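Local atomic coordinates of D-ribitol-5-phosphate phosphatase (Bacteroides thetaiotaomicron, PDB entry 4JB3), a protein that removes phosphate from D-ribitol 5-phosphate and D-ribitol 1-phosphate, and can also dephosphorylate the riboflavin precursor 5-amino-6-(5-phospho-D-ribitylamino)uracil. Residues E97-W102 against V136-C141; K158-Y163 against K180-I185. One frame throughout, in Å; residues are numbered along the deposited sequence.

Contact 1: E97-W102 against V136-C141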
loop_
_atom_site.group_PDB
_atom_site.type_symbol
_atom_site.label_atom_id
_atom_site.label_comp_id
_atom_site.label_asym_id
_atom_site.label_seq_id
_atom_site.Cartn_x
_atom_site.Cartn_y
_atom_site.Cartn_z
ATOM N N GLU A 97 15.917 -6.507 -12.839
ATOM C CA GLU A 97 16.624 -5.469 -12.102
ATOM C C GLU A 97 15.715 -4.278 -11.833
ATOM O O GLU A 97 15.895 -3.577 -10.835
ATOM C CB GLU A 97 17.911 -5.064 -12.791
ATOM C CG GLU A 97 17.713 -4.348 -14.077
ATOM C CD GLU A 97 19.032 -4.130 -14.780
ATOM O OE1 GLU A 97 19.099 -4.357 -16.005
ATOM O OE2 GLU A 97 20.010 -3.731 -14.103
ATOM N N THR A 98 14.716 -4.081 -12.690
ATOM C CA THR A 98 13.747 -3.014 -12.473
ATOM C C THR A 98 12.868 -3.369 -11.272
ATOM O O THR A 98 12.599 -2.517 -10.413
ATOM C CB THR A 98 12.912 -2.760 -13.736
ATOM O OG1 THR A 98 13.803 -2.442 -14.820
ATOM C CG2 THR A 98 11.956 -1.587 -13.515
ATOM N N LYS A 99 12.445 -4.629 -11.204
ATOM C CA LYS A 99 11.687 -5.121 -10.055
ATOM C C LYS A 99 12.496 -4.960 -8.775
ATOM O O LYS A 99 11.969 -4.482 -7.765
ATOM C CB LYS A 99 11.299 -6.585 -10.240
ATOM C CG LYS A 99 10.537 -7.173 -9.045
ATOM C CD LYS A 99 10.118 -8.605 -9.327
ATOM C CE LYS A 99 9.514 -9.248 -8.094
ATOM N NZ LYS A 99 8.995 -10.608 -8.406
ATOM N N GLN A 100 13.771 -5.347 -8.808
ATOM C CA GLN A 100 14.589 -5.260 -7.601
ATOM C C GLN A 100 14.740 -3.821 -7.120
ATOM O O GLN A 100 14.766 -3.572 -5.907
ATOM C CB GLN A 100 15.941 -5.946 -7.791
ATOM C CG GLN A 100 15.832 -7.465 -7.901
ATOM C CD GLN A 100 15.035 -8.088 -6.761
ATOM O OE1 GLN A 100 15.249 -7.771 -5.590
ATOM N NE2 GLN A 100 14.107 -8.974 -7.103
ATOM N N ALA A 101 14.791 -2.869 -8.052
ATOM C CA ALA A 101 14.846 -1.464 -7.660
ATOM C C ALA A 101 13.567 -1.051 -6.941
ATOM O O ALA A 101 13.619 -0.426 -5.882
ATOM C CB ALA A 101 15.124 -0.564 -8.861
ATOM N N TRP A 102 12.417 -1.416 -7.495
ATOM C CA TRP A 102 11.145 -1.162 -6.821
ATOM C C TRP A 102 11.069 -1.772 -5.420
ATOM O O TRP A 102 10.531 -1.154 -4.492
ATOM C CB TRP A 102 9.980 -1.673 -7.670
ATOM C CG TRP A 102 9.519 -0.641 -8.652
ATOM C CD1 TRP A 102 9.717 -0.648 -10.010
ATOM C CD2 TRP A 102 8.818 0.575 -8.355
ATOM N NE1 TRP A 102 9.164 0.481 -10.570
ATOM C CE2 TRP A 102 8.616 1.251 -9.576
ATOM C CE3 TRP A 102 8.339 1.157 -7.173
ATOM C CZ2 TRP A 102 7.943 2.465 -9.652
ATOM C CZ3 TRP A 102 7.677 2.361 -7.249
ATOM C CH2 TRP A 102 7.487 3.009 -8.475
ATOM N N VAL A 136 5.903 -4.454 -7.802
ATOM C CA VAL A 136 5.710 -4.680 -6.377
ATOM C C VAL A 136 4.701 -5.802 -6.126
ATOM O O VAL A 136 4.923 -6.677 -5.288
ATOM C CB VAL A 136 5.273 -3.386 -5.678
ATOM C CG1 VAL A 136 4.960 -3.633 -4.189
ATOM C CG2 VAL A 136 6.363 -2.316 -5.837
ATOM N N MET A 137 3.603 -5.786 -6.869
ATOM C CA MET A 137 2.559 -6.788 -6.671
ATOM C C MET A 137 2.953 -8.203 -7.110
ATOM O O MET A 137 2.425 -9.185 -6.586
ATOM C CB MET A 137 1.247 -6.329 -7.314
ATOM C CG MET A 137 0.579 -5.164 -6.576
ATOM S SD MET A 137 0.125 -5.536 -4.860
ATOM C CE MET A 137 1.398 -4.651 -3.980
ATOM N N SER A 138 3.890 -8.330 -8.043
ATOM C CA SER A 138 4.350 -9.668 -8.405
ATOM C C SER A 138 5.003 -10.366 -7.212
ATOM O O SER A 138 4.959 -11.591 -7.104
ATOM C CB SER A 138 5.288 -9.629 -9.609
ATOM O OG SER A 138 6.536 -9.061 -9.276
ATOM N N TRP A 139 5.592 -9.577 -6.318
ATOM C CA TRP A 139 6.115 -10.070 -5.049
ATOM C C TRP A 139 5.019 -10.214 -3.986
ATOM O O TRP A 139 4.834 -11.293 -3.417
ATOM C CB TRP A 139 7.224 -9.135 -4.534
ATOM C CG TRP A 139 7.461 -9.227 -3.051
ATOM C CD1 TRP A 139 7.942 -10.302 -2.359
ATOM C CD2 TRP A 139 7.235 -8.197 -2.079
ATOM N NE1 TRP A 139 8.024 -10.006 -1.017
ATOM C CE2 TRP A 139 7.590 -8.722 -0.817
ATOM C CE3 TRP A 139 6.762 -6.884 -2.154
ATOM C CZ2 TRP A 139 7.491 -7.972 0.362
ATOM C CZ3 TRP A 139 6.668 -6.140 -0.983
ATOM C CH2 TRP A 139 7.026 -6.689 0.259
ATOM N N ALA A 140 4.273 -9.139 -3.736
ATOM C CA ALA A 140 3.321 -9.149 -2.626
ATOM C C ALA A 140 2.200 -10.162 -2.831
ATOM O O ALA A 140 1.772 -10.829 -1.884
ATOM C CB ALA A 140 2.750 -7.754 -2.405
ATOM N N CYS A 141 1.728 -10.277 -4.067
ATOM C CA CYS A 141 0.628 -11.195 -4.369
ATOM C C CYS A 141 1.146 -12.568 -4.783
ATOM O O CYS A 141 0.734 -13.137 -5.785
ATOM C CB CYS A 141 -0.287 -10.595 -5.435
ATOM S SG CYS A 141 -1.181 -9.165 -4.827
#
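Lys99 reaches from helix 95-103 to Ser138 on helix 134-140, and its length sets the character of the contact. The short helical segments pass 10.0 Å apart at their axes with 78° between their directions, too far for backbone contact and close to perpendicular. CB of Lys99 and CG, which stands anti to the backbone N (chi1 178°), only carry the chain outward. Every later torsion is extended too, and the methylenes run straight across the gap. CD is the first atom to approach the partner, and CE comes closer, 3.2 Å from Ser138 OG and 4.2 Å from Trp139 CB. At the tip, NZ donates to Ser138 OG over 3.0 Å. Ser138 OG is placed by its own torsion (71°), lying between the backbone N and carbonyl carbon; it is also hydrogen-bonded to the carbonyl O of Phe135, so the hydroxyl links the lysine to the preceding turn of its own helix. That second bond probably fixes the acceptor in place.

A smaller apolar touch lies deeper. Trp102 CB meets Val136 CG2 at 4.1 Å, where the two backbones are nearest, CA to CA 6.5 Å. The indole itself is engaged by other aromatic rings: Phe47 edge-to-face, with Phe81, Phe105 and Phe135 also meeting it.

The Trp102 side chain lies about 4 Å from a bound glycerol, while that of Val136 is about 11 Å from the bound sodium ion. The arrangement is consistent with the closed lid of a capped haloacid dehalogenase phosphatase, in which a helical cap, inserted after the first strand of the core, is brought against a core helix beside the active site.

Contact 2: K158-Y163 against K180-I185; sequences KLYLSY and KDSHVI
Lys158 and Asp181 each send CG anti to the backbone N (chi1 of Lys158 -176°), and Lys158 stays extended beyond it, so that ammonium and carboxylate meet with their side chains at about a right angle. Tyr160, two residues on along the strand, has CG beside its backbone N and anti to the carbonyl carbon, which turns the ring toward the same carboxylate oxygen.

Asp181 OD2 takes both bonds. Lys158 NZ reaches it over 2.8 Å as a salt bridge, from the syn side but 31° out of the carboxylate plane. Tyr160 OH donates from the other direction, into the anti lone pair, at a short 2.6 Å. The carboxylate lies at the edge of the ring, the two planes 76° apart. Two donors on one oxygen would be expected to keep the aspartate ionised. The ring is further steadied by Lys158 CG, 3.9 Å above one face and offset toward the rim, as expected for residues two apart on a strand. Ser182 CB approaches Tyr160 OH at 3.4 Å.

Ser182 OG, bonded to Met178 O, also accepts from Val184 N, an ST turn closing the helix. Strand 158-161, outermost in the parallel sheet, is hydrogen-bonded to strand 125-130; Tyr160 points from it onto Phe177 and Met178 of helix 172-182, which is thereby tied to the sheet edge.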
loop_
_atom_site.group_PDB
_atom_site.type_symbol
_atom_site.label_atom_id
_atom_site.label_comp_id
_atom_site.label_asym_id
_atom_site.label_seq_id
_atom_site.Cartn_x
_atom_site.Cartn_y
_atom_site.Cartn_z
ATOM N N LYS A 158 -10.695 -7.933 -0.862
ATOM C CA LYS A 158 -10.380 -7.471 -2.215
ATOM C C LYS A 158 -9.274 -6.425 -2.192
ATOM O O LYS A 158 -9.179 -5.637 -1.243
ATOM C CB LYS A 158 -11.628 -6.894 -2.904
ATOM C CG LYS A 158 -11.391 -6.475 -4.357
ATOM C CD LYS A 158 -12.691 -6.360 -5.132
ATOM C CE LYS A 158 -12.441 -5.932 -6.576
ATOM N NZ LYS A 158 -13.704 -6.001 -7.385
ATOM N N LEU A 159 -8.443 -6.433 -3.236
ATOM C CA LEU A 159 -7.388 -5.447 -3.445
ATOM C C LEU A 159 -7.825 -4.408 -4.477
ATOM O O LEU A 159 -8.224 -4.760 -5.593
ATOM C CB LEU A 159 -6.130 -6.129 -3.983
ATOM C CG LEU A 159 -5.487 -7.231 -3.144
ATOM C CD1 LEU A 159 -4.300 -7.835 -3.875
ATOM C CD2 LEU A 159 -5.010 -6.640 -1.871
ATOM N N TYR A 160 -7.734 -3.136 -4.116
ATOM C CA TYR A 160 -7.960 -2.052 -5.060
ATOM C C TYR A 160 -6.617 -1.394 -5.338
ATOM O O TYR A 160 -6.048 -0.697 -4.489
ATOM C CB TYR A 160 -8.979 -1.043 -4.513
ATOM C CG TYR A 160 -10.348 -1.655 -4.323
ATOM C CD1 TYR A 160 -11.255 -1.691 -5.365
ATOM C CD2 TYR A 160 -10.721 -2.242 -3.111
ATOM C CE1 TYR A 160 -12.509 -2.263 -5.206
ATOM C CE2 TYR A 160 -11.978 -2.818 -2.948
ATOM C CZ TYR A 160 -12.863 -2.823 -3.992
ATOM O OH TYR A 160 -14.108 -3.395 -3.835
ATOM N N LEU A 161 -6.121 -1.621 -6.549
ATOM C CA LEU A 161 -4.749 -1.273 -6.924
ATOM C C LEU A 161 -4.770 -0.143 -7.937
ATOM O O LEU A 161 -5.431 -0.245 -8.976
ATOM C CB LEU A 161 -4.060 -2.503 -7.538
ATOM C CG LEU A 161 -4.112 -3.777 -6.682
ATOM C CD1 LEU A 161 -3.447 -4.945 -7.405
ATOM C CD2 LEU A 161 -3.437 -3.522 -5.344
ATOM N N SER A 162 -4.028 0.923 -7.645
ATOM C CA SER A 162 -4.026 2.111 -8.503
ATOM C C SER A 162 -3.810 1.799 -9.986
ATOM O O SER A 162 -4.500 2.348 -10.846
ATOM C CB SER A 162 -2.959 3.096 -8.021
ATOM O OG SER A 162 -1.674 2.503 -8.098
ATOM N N TYR A 163 -2.855 0.924 -10.290
ATOM C CA TYR A 163 -2.469 0.696 -11.686
ATOM C C TYR A 163 -3.545 -0.032 -12.487
ATOM O O TYR A 163 -3.536 -0.003 -13.724
ATOM C CB TYR A 163 -1.109 -0.003 -11.783
ATOM C CG TYR A 163 -1.074 -1.454 -11.366
ATOM C CD1 TYR A 163 -1.292 -2.466 -12.291
ATOM C CD2 TYR A 163 -0.793 -1.813 -10.052
ATOM C CE1 TYR A 163 -1.243 -3.803 -11.911
ATOM C CE2 TYR A 163 -0.722 -3.146 -9.665
ATOM C CZ TYR A 163 -0.951 -4.129 -10.597
ATOM O OH TYR A 163 -0.891 -5.461 -10.226
ATOM N N LYS A 180 -17.927 2.397 -4.638
ATOM C CA LYS A 180 -19.002 1.888 -5.480
ATOM C C LYS A 180 -18.904 0.385 -5.702
ATOM O O LYS A 180 -19.920 -0.307 -5.769
ATOM C CB LYS A 180 -19.011 2.612 -6.822
ATOM C CG LYS A 180 -19.514 4.037 -6.742
ATOM C CD LYS A 180 -19.583 4.647 -8.124
ATOM C CE LYS A 180 -20.516 5.844 -8.136
ATOM N NZ LYS A 180 -19.998 6.975 -7.327
ATOM N N ASP A 181 -17.682 -0.124 -5.818
ATOM C CA ASP A 181 -17.488 -1.545 -6.081
ATOM C C ASP A 181 -17.741 -2.393 -4.842
ATOM O O ASP A 181 -18.288 -3.489 -4.937
ATOM C CB ASP A 181 -16.068 -1.812 -6.588
ATOM C CG ASP A 181 -15.836 -3.272 -6.908
ATOM O OD1 ASP A 181 -16.293 -3.724 -7.980
ATOM O OD2 ASP A 181 -15.218 -3.980 -6.084
ATOM N N SER A 182 -17.330 -1.881 -3.685
ATOM C CA SER A 182 -17.365 -2.648 -2.443
ATOM C C SER A 182 -18.682 -2.498 -1.713
ATOM O O SER A 182 -19.015 -3.322 -0.864
ATOM C CB SER A 182 -16.247 -2.193 -1.504
ATOM O OG SER A 182 -16.463 -0.864 -1.058
ATOM N N HIS A 183 -19.397 -1.419 -2.029
ATOM C CA HIS A 183 -20.630 -1.032 -1.329
ATOM C C HIS A 183 -20.428 -0.652 0.140
ATOM O O HIS A 183 -21.386 -0.675 0.907
ATOM C CB HIS A 183 -21.704 -2.123 -1.418
ATOM C CG HIS A 183 -21.914 -2.670 -2.796
ATOM N ND1 HIS A 183 -22.142 -1.866 -3.893
ATOM C CD2 HIS A 183 -21.961 -3.945 -3.247
ATOM C CE1 HIS A 183 -22.305 -2.625 -4.964
ATOM N NE2 HIS A 183 -22.197 -3.890 -4.599
ATOM N N VAL A 184 -19.212 -0.320 0.555
ATOM C CA VAL A 184 -19.048 0.120 1.939
ATOM C C VAL A 184 -19.731 1.465 2.171
ATOM O O VAL A 184 -19.845 2.299 1.253
ATOM C CB VAL A 184 -17.565 0.210 2.391
ATOM C CG1 VAL A 184 -16.866 -1.140 2.236
ATOM C CG2 VAL A 184 -16.811 1.302 1.627
ATOM N N ILE A 185 -20.203 1.665 3.398
ATOM C CA ILE A 185 -20.641 2.981 3.829
ATOM C C ILE A 185 -19.418 3.634 4.441
ATOM O O ILE A 185 -18.854 3.102 5.397
ATOM C CB ILE A 185 -21.731 2.866 4.891
ATOM C CG1 ILE A 185 -22.912 2.063 4.345
ATOM C CG2 ILE A 185 -22.141 4.261 5.390
ATOM C CD1 ILE A 185 -23.599 2.699 3.156
#

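From the N terminus, the chain runs through strand 26-29 and a run of helices to helix 95-103, where contact 1 opens; it closes at helix 134-140, after helix 111-120 and strand 125-130. Contact 2 then opens at strand 158-161 and closes at the end of helix 172-182, so the two loops follow in series and neither nests nor crosses. Their centres are 22 Å apart, yet they share packing: Cys141 SG touches Leu159 CD1 at 3.5 Å, and Met137 lies against Leu161 and Tyr163. Helix 134-140 thus stands between helix 95-103 and edge strand 158-161, while contact 2 ties the C-terminal end of crossover helix 172-182, which leads on to strand 189-192, back to the strand it left.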